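Local coordinates for protein argonaute (Aquifex aeolicus, PDB 1YVU) that uses short single-stranded DNA guides to bind complementary RNA targets and cut them, in a reaction that depends on divalent metal cations, at residues F91-R102 / E143-F153. Residues are numbered along the deposited sequence; the frame is centred on the assembly and turned at random.
Sequences FQNERECQELFR and EKVLKSEEGYF
The ring of Phe153 meets the start of helix 94-102 with a face and part of its rim. CA of Glu94 lies over that face, 4.2 Å from the ring centroid, as a CH-pi contact, while CB of Phe91 comes to the edge at CE1. Obliquely to the ring sits Cys97, its SG 5.0 Å from the centroid in a sulfur-aromatic contact. Replacing Phe153 with an alanine would probably open a gap beside the first turn of the helix, taking the ring from under Glu94 CA and from beside Cys97 SG and Phe91 CB.

Val145 continues the apolar patch. Its CG1 touches Cys97 SG at 3.6 Å, and its CB packs against CB of Gln98. Beside it the Glu94 side chain, bent at chi2 (110°), crosses Lys147 at about a right angle, with Glu94 CG 3.5 Å from Lys147 CB; their charged ends stay beyond salt-bridge distance.

The polar grip comes at the far end. Arg102, extended from CG to NE, presents the edge of its guanidinium to the carbonyl of Glu143: NH2 donates to Glu143 O at 3.0 Å (154° at the hydrogen), and NE adds a weak second bond. The carboxylate of Glu143 turns to Tyr294 and Lys111 instead.

The helix belongs to the N-terminal domain and the strand to linker L1, and the two pack here nearly antiparallel (155°), their axes 7.3 Å apart at closest. Strand 143-147 pairs with strand 153-165 in an antiparallel sheet, and Trp303 of edge strand 303-305 also meets the helix, at Cys97, Leu100 and Phe101.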
loop_
_atom_site.group_PDB
_atom_site.type_symbol
_atom_site.label_atom_id
_atom_site.label_comp_id
_atom_site.label_asym_id
_atom_site.label_seq_id
_atom_site.Cartn_x
_atom_site.Cartn_y
_atom_site.Cartn_z
ATOM N N PHE A 91 24.415 -15.759 10.809
ATOM C CA PHE A 91 24.178 -14.760 9.761
ATOM C C PHE A 91 24.594 -13.372 10.196
ATOM O O PHE A 91 24.692 -13.090 11.396
ATOM C CB PHE A 91 22.699 -14.674 9.381
ATOM C CG PHE A 91 22.067 -15.986 9.035
ATOM C CD1 PHE A 91 21.404 -16.744 10.024
ATOM C CD2 PHE A 91 22.088 -16.465 7.706
ATOM C CE1 PHE A 91 20.760 -17.974 9.693
ATOM C CE2 PHE A 91 21.448 -17.696 7.356
ATOM C CZ PHE A 91 20.785 -18.444 8.355
ATOM N N GLN A 92 24.733 -12.486 9.205
ATOM C CA GLN A 92 25.101 -11.073 9.406
ATOM C C GLN A 92 23.890 -10.156 9.142
ATOM O O GLN A 92 23.811 -9.018 9.642
ATOM C CB GLN A 92 26.247 -10.696 8.467
ATOM C CG GLN A 92 27.416 -11.697 8.485
ATOM C CD GLN A 92 28.579 -11.282 7.613
ATOM O OE1 GLN A 92 28.486 -10.315 6.845
ATOM N NE2 GLN A 92 29.692 -12.017 7.727
ATOM N N ASN A 93 22.974 -10.658 8.316
ATOM C CA ASN A 93 21.753 -9.963 7.946
ATOM C C ASN A 93 20.537 -10.876 8.066
ATOM O O ASN A 93 20.615 -12.116 8.001
ATOM C CB ASN A 93 21.799 -9.488 6.484
ATOM C CG ASN A 93 22.896 -8.500 6.214
ATOM O OD1 ASN A 93 23.252 -7.683 7.069
ATOM N ND2 ASN A 93 23.451 -8.567 5.012
ATOM N N GLU A 94 19.394 -10.204 8.131
ATOM C CA GLU A 94 18.070 -10.810 8.195
ATOM C C GLU A 94 17.813 -11.297 6.783
ATOM O O GLU A 94 17.123 -12.313 6.574
ATOM C CB GLU A 94 17.035 -9.731 8.527
ATOM C CG GLU A 94 17.423 -8.869 9.694
ATOM C CD GLU A 94 17.782 -7.427 9.350
ATOM O OE1 GLU A 94 18.927 -7.020 9.645
ATOM O OE2 GLU A 94 16.905 -6.690 8.853
ATOM N N ARG A 95 18.371 -10.527 5.835
ATOM C CA ARG A 95 18.273 -10.766 4.401
ATOM C C ARG A 95 18.816 -12.139 4.064
ATOM O O ARG A 95 18.119 -12.929 3.430
ATOM C CB ARG A 95 19.024 -9.691 3.596
ATOM C CG ARG A 95 19.064 -9.955 2.055
ATOM C CD ARG A 95 19.951 -8.999 1.272
ATOM N NE ARG A 95 21.291 -8.845 1.849
ATOM C CZ ARG A 95 22.307 -9.695 1.697
ATOM N NH1 ARG A 95 22.174 -10.796 0.980
ATOM N NH2 ARG A 95 23.486 -9.417 2.224
ATOM N N GLU A 96 20.014 -12.444 4.568
ATOM C CA GLU A 96 20.668 -13.735 4.332
ATOM C C GLU A 96 19.844 -14.875 4.888
ATOM O O GLU A 96 19.620 -15.876 4.186
ATOM C CB GLU A 96 22.053 -13.765 4.953
ATOM C CG GLU A 96 22.983 -12.710 4.414
ATOM C CD GLU A 96 24.336 -12.707 5.093
ATOM O OE1 GLU A 96 24.633 -13.659 5.854
ATOM O OE2 GLU A 96 25.104 -11.740 4.860
ATOM N N CYS A 97 19.283 -14.654 6.084
ATOM C CA CYS A 97 18.441 -15.641 6.766
ATOM C C CYS A 97 17.212 -15.987 5.926
ATOM O O CYS A 97 16.898 -17.166 5.705
ATOM C CB CYS A 97 18.066 -15.127 8.157
ATOM S SG CYS A 97 17.009 -16.233 9.065
ATOM N N GLN A 98 16.591 -14.942 5.386
ATOM C CA GLN A 98 15.427 -15.078 4.528
ATOM C C GLN A 98 15.758 -15.812 3.227
ATOM O O GLN A 98 15.138 -16.826 2.906
ATOM C CB GLN A 98 14.922 -13.701 4.232
ATOM C CG GLN A 98 13.657 -13.638 3.458
ATOM C CD GLN A 98 13.532 -12.266 2.912
ATOM O OE1 GLN A 98 13.996 -12.000 1.770
ATOM N NE2 GLN A 98 13.068 -11.328 3.766
ATOM N N GLU A 99 16.804 -15.339 2.553
ATOM C CA GLU A 99 17.268 -15.896 1.294
ATOM C C GLU A 99 17.463 -17.377 1.428
ATOM O O GLU A 99 16.806 -18.143 0.709
ATOM C CB GLU A 99 18.557 -15.254 0.843
ATOM C CG GLU A 99 18.382 -13.810 0.531
ATOM C CD GLU A 99 19.599 -13.195 -0.096
ATOM O OE1 GLU A 99 20.655 -13.853 -0.157
ATOM O OE2 GLU A 99 19.498 -12.050 -0.582
ATOM N N LEU A 100 18.191 -17.772 2.479
ATOM C CA LEU A 100 18.458 -19.187 2.738
ATOM C C LEU A 100 17.174 -19.938 3.177
ATOM O O LEU A 100 16.819 -20.938 2.559
ATOM C CB LEU A 100 19.592 -19.339 3.764
ATOM C CG LEU A 100 20.204 -20.746 3.794
ATOM C CD1 LEU A 100 21.296 -20.803 2.772
ATOM C CD2 LEU A 100 20.734 -21.142 5.186
ATOM N N PHE A 101 16.425 -19.386 4.138
ATOM C CA PHE A 101 15.183 -20.012 4.613
ATOM C C PHE A 101 14.197 -20.335 3.481
ATOM O O PHE A 101 13.695 -21.457 3.401
ATOM C CB PHE A 101 14.493 -19.125 5.669
ATOM C CG PHE A 101 13.220 -19.730 6.277
ATOM C CD1 PHE A 101 13.277 -20.851 7.150
ATOM C CD2 PHE A 101 11.959 -19.180 5.984
ATOM C CE1 PHE A 101 12.081 -21.414 7.720
ATOM C CE2 PHE A 101 10.756 -19.737 6.547
ATOM C CZ PHE A 101 10.824 -20.854 7.414
ATOM N N ARG A 102 13.957 -19.352 2.607
ATOM C CA ARG A 102 13.026 -19.469 1.478
ATOM C C ARG A 102 13.324 -20.624 0.539
ATOM O O ARG A 102 12.442 -21.394 0.164
ATOM C CB ARG A 102 13.011 -18.178 0.674
ATOM C CG ARG A 102 12.198 -17.072 1.296
ATOM C CD ARG A 102 12.086 -15.908 0.334
ATOM N NE ARG A 102 11.153 -14.900 0.841
ATOM C CZ ARG A 102 11.141 -13.617 0.474
ATOM N NH1 ARG A 102 12.018 -13.158 -0.419
ATOM N NH2 ARG A 102 10.274 -12.778 1.035
ATOM N N GLU A 143 6.478 -15.206 3.521
ATOM C CA GLU A 143 7.399 -15.231 4.675
ATOM C C GLU A 143 8.529 -14.235 4.448
ATOM O O GLU A 143 9.131 -14.179 3.368
ATOM C CB GLU A 143 8.097 -16.593 4.878
ATOM C CG GLU A 143 7.251 -17.840 4.830
ATOM C CD GLU A 143 6.906 -18.257 3.421
ATOM O OE1 GLU A 143 7.594 -17.835 2.464
ATOM O OE2 GLU A 143 5.933 -19.020 3.270
ATOM N N LYS A 144 8.824 -13.469 5.480
ATOM C CA LYS A 144 9.916 -12.516 5.443
ATOM C C LYS A 144 10.602 -12.612 6.808
ATOM O O LYS A 144 9.940 -12.865 7.822
ATOM C CB LYS A 144 9.395 -11.108 5.156
ATOM C CG LYS A 144 9.392 -10.775 3.690
ATOM C CD LYS A 144 8.450 -9.654 3.370
ATOM C CE LYS A 144 8.414 -9.425 1.872
ATOM N NZ LYS A 144 7.128 -8.770 1.466
ATOM N N VAL A 145 11.931 -12.546 6.821
ATOM C CA VAL A 145 12.675 -12.603 8.073
ATOM C C VAL A 145 13.049 -11.198 8.514
ATOM O O VAL A 145 13.723 -10.477 7.791
ATOM C CB VAL A 145 13.922 -13.505 7.971
ATOM C CG1 VAL A 145 14.791 -13.363 9.206
ATOM C CG2 VAL A 145 13.482 -14.971 7.804
ATOM N N LEU A 146 12.525 -10.813 9.675
ATOM C CA LEU A 146 12.766 -9.507 10.303
ATOM C C LEU A 146 13.688 -9.679 11.502
ATOM O O LEU A 146 14.064 -10.798 11.829
ATOM C CB LEU A 146 11.450 -8.843 10.740
ATOM C CG LEU A 146 10.253 -8.715 9.785
ATOM C CD1 LEU A 146 9.366 -7.634 10.311
ATOM C CD2 LEU A 146 10.666 -8.400 8.335
ATOM N N LYS A 147 14.037 -8.576 12.153
ATOM C CA LYS A 147 14.964 -8.591 13.276
ATOM C C LYS A 147 14.336 -7.788 14.365
ATOM O O LYS A 147 13.983 -6.625 14.133
ATOM C CB LYS A 147 16.251 -7.879 12.876
ATOM C CG LYS A 147 17.456 -8.097 13.754
ATOM C CD LYS A 147 18.646 -7.335 13.198
ATOM C CE LYS A 147 19.777 -7.261 14.206
ATOM N NZ LYS A 147 20.828 -6.317 13.742
ATOM N N SER A 148 14.294 -8.356 15.567
ATOM C CA SER A 148 13.710 -7.675 16.722
ATOM C C SER A 148 14.579 -6.524 17.251
ATOM O O SER A 148 15.687 -6.253 16.746
ATOM C CB SER A 148 13.422 -8.676 17.850
ATOM O OG SER A 148 14.612 -9.288 18.344
ATOM N N GLU A 149 14.052 -5.851 18.271
ATOM C CA GLU A 149 14.719 -4.734 18.934
ATOM C C GLU A 149 15.989 -5.269 19.605
ATOM O O GLU A 149 17.096 -4.763 19.371
ATOM C CB GLU A 149 13.769 -4.140 19.989
ATOM C CG GLU A 149 14.226 -2.807 20.598
ATOM C CD GLU A 149 13.404 -2.369 21.806
ATOM O OE1 GLU A 149 12.539 -3.133 22.292
ATOM O OE2 GLU A 149 13.635 -1.236 22.269
ATOM N N GLU A 150 15.803 -6.397 20.295
ATOM C CA GLU A 150 16.837 -7.087 21.050
ATOM C C GLU A 150 17.924 -7.718 20.179
ATOM O O GLU A 150 19.086 -7.796 20.606
ATOM C CB GLU A 150 16.186 -8.126 21.956
ATOM C CG GLU A 150 14.877 -7.658 22.585
ATOM C CD GLU A 150 14.592 -8.332 23.911
ATOM O OE1 GLU A 150 14.447 -9.578 23.930
ATOM O OE2 GLU A 150 14.507 -7.615 24.937
ATOM N N GLY A 151 17.549 -8.143 18.968
ATOM C CA GLY A 151 18.515 -8.724 18.052
ATOM C C GLY A 151 18.249 -10.097 17.451
ATOM O O GLY A 151 19.070 -10.562 16.622
ATOM N N TYR A 152 17.135 -10.737 17.845
ATOM C CA TYR A 152 16.755 -12.069 17.343
ATOM C C TYR A 152 16.018 -11.915 16.019
ATOM O O TYR A 152 15.341 -10.902 15.790
ATOM C CB TYR A 152 15.846 -12.816 18.337
ATOM C CG TYR A 152 16.371 -12.841 19.759
ATOM C CD1 TYR A 152 17.148 -13.927 20.246
ATOM C CD2 TYR A 152 16.192 -11.726 20.609
ATOM C CE1 TYR A 152 17.762 -13.882 21.571
ATOM C CE2 TYR A 152 16.792 -11.672 21.921
ATOM C CZ TYR A 152 17.576 -12.739 22.393
ATOM O OH TYR A 152 18.182 -12.621 23.639
ATOM N N PHE A 153 16.193 -12.899 15.135
ATOM C CA PHE A 153 15.507 -12.895 13.844
ATOM C C PHE A 153 14.095 -13.434 14.017
ATOM O O PHE A 153 13.865 -14.372 14.787
ATOM C CB PHE A 153 16.264 -13.716 12.804
ATOM C CG PHE A 153 17.591 -13.114 12.392
ATOM C CD1 PHE A 153 18.623 -13.934 11.891
ATOM C CD2 PHE A 153 17.820 -11.724 12.484
ATOM C CE1 PHE A 153 19.858 -13.383 11.490
ATOM C CE2 PHE A 153 19.049 -11.169 12.086
ATOM C CZ PHE A 153 20.070 -12.003 11.588
#